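Local coordinates for shikimate dehydrogenase-like protein HI_0607 (Haemophilus influenzae, PDB 1NPY) that oxidises shikimate to 3-dehydroshikimate with NADP(+) in vitro, though so weakly that its biological substrate may be another compound, at residues Phe19-His24 with Phe35-Phe40. Numbering follows the deposited sequence.
Sequences FGTTFH and FIYKAF
Gly20 O, lying 3.8 Å from Tyr37 CD2 over one face of the tyrosine ring, accepts two hydrogen bonds from His24, one from the backbone N and one from ND1 of the side chain. Helix 19-31 and strand 35-40 belong to a beta-alpha-beta unit begun by strand 7-12 in the shikimate dehydrogenase substrate-binding domain, and the two segments run antiparallel with axes 7.0 Å apart. His24 ND1 lies 3.1 Å from Gly20 O, which sits in the imidazole plane, and the bond helps to fix the ring's rotation. Turned this way, His24 forms an offset stack on Tyr37, planes at 7° and centroids 4.2 Å apart, with Tyr37 CE1 over the centre of the imidazole. Phe23 CD2 covers the opposite imidazole face near its rim. Tyr37 CG stands anti to the backbone N (chi1 -165°), and the ring lies against the helix. Beyond the stack, the methyl of Thr21 rests on the strand backbone, CG2 3.5 Å from Tyr37 O. The Thr21 hydroxyl lies at the edge of the tyrosine ring, and Thr21 OG1 accepts a weak, bent hydrogen bond of 3.2 Å from Ala39 N.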
loop_
_atom_site.group_PDB
_atom_site.type_symbol
_atom_site.label_atom_id
_atom_site.label_comp_id
_atom_site.label_asym_id
_atom_site.label_seq_id
_atom_site.Cartn_x
_atom_site.Cartn_y
_atom_site.Cartn_z
ATOM N N PHE A 19 12.885 6.501 1.137
ATOM C CA PHE A 19 12.550 5.283 1.872
ATOM C C PHE A 19 13.098 4.053 1.157
ATOM O O PHE A 19 13.866 3.298 1.721
ATOM C CB PHE A 19 11.040 5.100 2.090
ATOM C CG PHE A 19 10.708 3.751 2.686
ATOM C CD1 PHE A 19 10.877 3.532 4.038
ATOM C CD2 PHE A 19 10.296 2.703 1.882
ATOM C CE1 PHE A 19 10.627 2.305 4.594
ATOM C CE2 PHE A 19 10.044 1.462 2.429
ATOM C CZ PHE A 19 10.209 1.271 3.785
ATOM N N GLY A 20 12.707 3.831 -0.094
ATOM C CA GLY A 20 13.070 2.594 -0.773
ATOM C C GLY A 20 14.558 2.464 -1.028
ATOM O O GLY A 20 15.146 1.376 -0.886
ATOM N N THR A 21 15.219 3.546 -1.423
ATOM C CA THR A 21 16.667 3.536 -1.632
ATOM C C THR A 21 17.384 3.119 -0.341
ATOM O O THR A 21 18.295 2.286 -0.365
ATOM C CB THR A 21 17.170 4.894 -2.143
ATOM O OG1 THR A 21 16.488 5.219 -3.359
ATOM C CG2 THR A 21 18.637 4.882 -2.504
ATOM N N THR A 22 16.934 3.620 0.802
ATOM C CA THR A 22 17.560 3.225 2.065
ATOM C C THR A 22 17.321 1.756 2.427
ATOM O O THR A 22 18.243 0.981 2.685
ATOM C CB THR A 22 17.053 4.167 3.169
ATOM O OG1 THR A 22 17.429 5.509 2.836
ATOM C CG2 THR A 22 17.765 3.904 4.482
ATOM N N PHE A 23 16.055 1.375 2.326
ATOM C CA PHE A 23 15.529 0.068 2.738
ATOM C C PHE A 23 16.070 -1.036 1.853
ATOM O O PHE A 23 16.592 -2.031 2.352
ATOM C CB PHE A 23 14.003 0.121 2.631
ATOM C CG PHE A 23 13.273 -1.101 3.084
ATOM C CD1 PHE A 23 12.984 -1.288 4.426
ATOM C CD2 PHE A 23 12.800 -2.040 2.184
ATOM C CE1 PHE A 23 12.266 -2.418 4.851
ATOM C CE2 PHE A 23 12.065 -3.136 2.609
ATOM C CZ PHE A 23 11.839 -3.346 3.960
ATOM N N HIS A 24 15.919 -0.895 0.535
ATOM C CA HIS A 24 16.366 -1.984 -0.338
ATOM C C HIS A 24 17.891 -2.196 -0.324
ATOM O O HIS A 24 18.402 -3.326 -0.284
ATOM C CB HIS A 24 15.861 -1.766 -1.772
ATOM C CG HIS A 24 14.396 -1.999 -1.956
ATOM N ND1 HIS A 24 13.452 -1.005 -1.802
ATOM C CD2 HIS A 24 13.724 -3.086 -2.398
ATOM C CE1 HIS A 24 12.251 -1.502 -2.048
ATOM N NE2 HIS A 24 12.392 -2.760 -2.431
ATOM N N PHE A 35 23.025 -6.280 -6.147
ATOM C CA PHE A 35 21.911 -5.420 -6.542
ATOM C C PHE A 35 22.198 -4.054 -5.918
ATOM O O PHE A 35 22.809 -3.968 -4.843
ATOM C CB PHE A 35 20.588 -5.892 -5.947
ATOM C CG PHE A 35 19.835 -6.938 -6.737
ATOM C CD1 PHE A 35 20.310 -8.238 -6.861
ATOM C CD2 PHE A 35 18.591 -6.643 -7.277
ATOM C CE1 PHE A 35 19.597 -9.193 -7.553
ATOM C CE2 PHE A 35 17.870 -7.580 -7.955
ATOM C CZ PHE A 35 18.380 -8.861 -8.111
ATOM N N ILE A 36 21.733 -3.001 -6.589
ATOM C CA ILE A 36 21.612 -1.646 -6.052
ATOM C C ILE A 36 20.243 -1.073 -6.377
ATOM O O ILE A 36 19.572 -1.496 -7.331
ATOM C CB ILE A 36 22.684 -0.698 -6.600
ATOM C CG1 ILE A 36 22.667 -0.664 -8.128
ATOM C CG2 ILE A 36 24.030 -1.064 -6.039
ATOM C CD1 ILE A 36 23.444 0.497 -8.766
ATOM N N TYR A 37 19.781 -0.143 -5.544
ATOM C CA TYR A 37 18.487 0.482 -5.728
ATOM C C TYR A 37 18.657 2.007 -5.779
ATOM O O TYR A 37 19.444 2.563 -5.008
ATOM C CB TYR A 37 17.576 0.190 -4.537
ATOM C CG TYR A 37 16.098 0.469 -4.748
ATOM C CD1 TYR A 37 15.220 -0.568 -5.074
ATOM C CD2 TYR A 37 15.553 1.747 -4.616
ATOM C CE1 TYR A 37 13.870 -0.361 -5.244
ATOM C CE2 TYR A 37 14.191 1.961 -4.759
ATOM C CZ TYR A 37 13.344 0.898 -5.048
ATOM O OH TYR A 37 11.985 1.039 -5.187
ATOM N N LYS A 38 17.949 2.658 -6.692
ATOM C CA LYS A 38 17.868 4.120 -6.662
ATOM C C LYS A 38 16.515 4.635 -7.124
ATOM O O LYS A 38 15.914 4.094 -8.053
ATOM C CB LYS A 38 18.957 4.732 -7.543
ATOM C CG LYS A 38 19.220 6.191 -7.209
ATOM C CD LYS A 38 20.209 6.821 -8.174
ATOM C CE LYS A 38 19.495 7.666 -9.217
ATOM N NZ LYS A 38 18.859 8.899 -8.642
ATOM N N ALA A 39 16.020 5.684 -6.468
ATOM C CA ALA A 39 14.850 6.409 -6.932
ATOM C C ALA A 39 15.195 7.364 -8.072
ATOM O O ALA A 39 16.209 8.073 -8.065
ATOM C CB ALA A 39 14.239 7.183 -5.769
ATOM N N PHE A 40 14.277 7.404 -9.029
ATOM C CA PHE A 40 14.375 8.284 -10.185
ATOM C C PHE A 40 13.075 9.052 -10.353
ATOM O O PHE A 40 12.052 8.753 -9.739
ATOM C CB PHE A 40 14.643 7.488 -11.464
ATOM C CG PHE A 40 15.985 6.812 -11.557
ATOM C CD1 PHE A 40 16.984 7.307 -12.378
ATOM C CD2 PHE A 40 16.209 5.592 -10.949
ATOM C CE1 PHE A 40 18.191 6.649 -12.521
ATOM C CE2 PHE A 40 17.411 4.925 -11.098
ATOM C CZ PHE A 40 18.412 5.448 -11.895
#